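MarR family transcriptional regulator (Staphylococcus epidermidis, PDB 5HLI) regulates transcription as a redox-sensing MarR-type factor, here in its disulfide form, and probably binds DNA as a dimer. Local coordinates at the interface of chains A and B. Numbering follows the deposited sequence. Chains: chain A/B, MarR family transcriptional regulator.

The interface of chains A and B. Residues chain A 44, 113-114, 116-117; chain B 6, 9-10, 12-13.
The side-chain amide of B:Asn13 lies over one face of the A:Phe113 ring and also makes a direct hydrogen bond across the interface. Its ND2 gives one N-H to the backbone O of A:Phe113 at 3.1 Å, nearly straight (169° at H). The other N-H turns back to the O of B:Met9 in its own helix, with ND2 and O 3.0 Å apart. Both acceptors lie in the amide plane, so the two bonds fix the rotation of the amide.

Water carries the other end of the amide. Waters 1 and 2 each link B:Asn13 OD1 to the phenol OH of A:Tyr44, a doubled bridge in place of direct contact. Water 1 sits 2.6 Å from this OH, in the plane of the tyrosine ring. A:Ile116 packs CB and CG2 against the same OD1.

The apolar part centres on A:Phe113. Its CG is anti to the backbone N (chi1 -171°), which sends the ring out toward the helix of chain B. Amide and ring are almost parallel, 6° apart, with ND2 3.6 Å above the ring plane, nearer the ring's edge than its centre. The ring tip CZ reaches CA of B:Arg10 at 3.5 Å, while CE2 meets CB of B:Met9. B:Gln6 brings NE2 to the same CE2, at 3.4 Å. B:Met9 runs on past A:Ser117, and its SD touches CG of A:Glu114. The methyl of B:Ala12 rests by the A:Ser117 backbone.

The patch joins the end of helix 103-117 of chain A to the start of the long helix 2-34 of chain B. A:Tyr44 comes from helix 41-52. A twin on the other side of the two-fold axis repeats the contact, as expected for the helical dimer interface of MarR proteins.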
loop_
_atom_site.group_PDB
_atom_site.type_symbol
_atom_site.label_atom_id
_atom_site.label_comp_id
_atom_site.label_asym_id
_atom_site.label_seq_id
_atom_site.Cartn_x
_atom_site.Cartn_y
_atom_site.Cartn_z
ATOM N N TYR A 44 -13.190 3.051 -9.380
ATOM C CA TYR A 44 -12.174 3.944 -9.931
ATOM C C TYR A 44 -11.437 3.292 -11.094
ATOM O O TYR A 44 -11.128 3.954 -12.093
ATOM C CB TYR A 44 -11.206 4.338 -8.815
ATOM C CG TYR A 44 -10.149 5.359 -9.166
ATOM C CD1 TYR A 44 -10.458 6.506 -9.887
ATOM C CD2 TYR A 44 -8.842 5.195 -8.727
ATOM C CE1 TYR A 44 -9.484 7.446 -10.186
ATOM C CE2 TYR A 44 -7.868 6.125 -9.015
ATOM C CZ TYR A 44 -8.190 7.248 -9.744
ATOM O OH TYR A 44 -7.210 8.170 -10.028
ATOM N N PHE A 113 -9.131 13.932 -11.290
ATOM C CA PHE A 113 -7.738 14.177 -11.646
ATOM C C PHE A 113 -7.118 15.251 -10.761
ATOM O O PHE A 113 -6.030 15.065 -10.206
ATOM C CB PHE A 113 -7.671 14.573 -13.123
ATOM C CG PHE A 113 -6.284 14.637 -13.683
ATOM C CD1 PHE A 113 -5.592 13.478 -13.989
ATOM C CD2 PHE A 113 -5.686 15.859 -13.942
ATOM C CE1 PHE A 113 -4.318 13.536 -14.518
ATOM C CE2 PHE A 113 -4.416 15.924 -14.473
ATOM C CZ PHE A 113 -3.731 14.760 -14.762
ATOM N N GLU A 114 -7.813 16.382 -10.602
ATOM C CA GLU A 114 -7.279 17.472 -9.792
ATOM C C GLU A 114 -7.257 17.111 -8.311
ATOM O O GLU A 114 -6.303 17.449 -7.600
ATOM C CB GLU A 114 -8.097 18.744 -10.023
ATOM C CG GLU A 114 -7.570 19.959 -9.282
ATOM C CD GLU A 114 -8.089 21.262 -9.855
ATOM O OE1 GLU A 114 -7.794 22.328 -9.274
ATOM O OE2 GLU A 114 -8.790 21.223 -10.889
ATOM N N ILE A 116 -6.842 14.193 -6.903
ATOM C CA ILE A 116 -5.730 13.294 -6.611
ATOM C C ILE A 116 -4.406 14.041 -6.674
ATOM O O ILE A 116 -3.477 13.735 -5.917
ATOM C CB ILE A 116 -5.748 12.092 -7.576
ATOM C CG1 ILE A 116 -7.073 11.333 -7.462
ATOM C CG2 ILE A 116 -4.583 11.147 -7.293
ATOM C CD1 ILE A 116 -7.414 10.906 -6.052
ATOM N N SER A 117 -4.308 15.053 -7.543
ATOM C CA SER A 117 -3.039 15.728 -7.795
ATOM C C SER A 117 -2.459 16.398 -6.555
ATOM O O SER A 117 -1.267 16.724 -6.544
ATOM C CB SER A 117 -3.209 16.767 -8.903
ATOM O OG SER A 117 -4.014 17.851 -8.469
ATOM N N GLN B 6 -1.161 21.666 -15.684
ATOM C CA GLN B 6 -1.709 20.389 -16.126
ATOM C C GLN B 6 -0.664 19.283 -16.046
ATOM O O GLN B 6 -0.980 18.146 -15.675
ATOM C CB GLN B 6 -2.246 20.518 -17.552
ATOM C CG GLN B 6 -2.885 19.251 -18.098
ATOM C CD GLN B 6 -4.149 18.858 -17.354
ATOM O OE1 GLN B 6 -4.819 19.701 -16.754
ATOM N NE2 GLN B 6 -4.481 17.572 -17.392
ATOM N N MET B 9 -0.009 18.114 -12.411
ATOM C CA MET B 9 -1.069 17.222 -11.952
ATOM C C MET B 9 -0.921 15.833 -12.561
ATOM O O MET B 9 -1.196 14.824 -11.901
ATOM C CB MET B 9 -2.441 17.809 -12.287
ATOM C CG MET B 9 -2.749 19.125 -11.592
ATOM S SD MET B 9 -4.490 19.578 -11.721
ATOM C CE MET B 9 -4.689 19.715 -13.494
ATOM N N ARG B 10 -0.487 15.758 -13.823
ATOM C CA ARG B 10 -0.287 14.457 -14.451
ATOM C C ARG B 10 0.841 13.688 -13.775
ATOM O O ARG B 10 0.722 12.479 -13.540
ATOM C CB ARG B 10 -0.001 14.620 -15.942
ATOM C CG ARG B 10 -0.057 13.307 -16.711
ATOM C CD ARG B 10 0.535 13.438 -18.103
ATOM N NE ARG B 10 1.969 13.710 -18.061
ATOM C CZ ARG B 10 2.904 12.777 -17.906
ATOM N NH1 ARG B 10 2.560 11.504 -17.773
ATOM N NH2 ARG B 10 4.185 13.118 -17.880
ATOM N N ALA B 12 1.816 14.130 -10.687
ATOM C CA ALA B 12 1.345 13.767 -9.356
ATOM C C ALA B 12 0.520 12.485 -9.405
ATOM O O ALA B 12 0.772 11.542 -8.647
ATOM C CB ALA B 12 0.535 14.913 -8.752
ATOM N N ASN B 13 -0.469 12.435 -10.303
ATOM C CA ASN B 13 -1.270 11.226 -10.470
ATOM C C ASN B 13 -0.396 10.019 -10.786
ATOM O O ASN B 13 -0.611 8.929 -10.244
ATOM C CB ASN B 13 -2.302 11.427 -11.578
ATOM C CG ASN B 13 -3.586 12.042 -11.073
ATOM O OD1 ASN B 13 -4.555 11.335 -10.792
ATOM N ND2 ASN B 13 -3.606 13.365 -10.957
HETATM O O HOH W 1 -7.349 10.346 -11.477
HETATM O O HOH W 2 -4.413 8.590 -9.974
#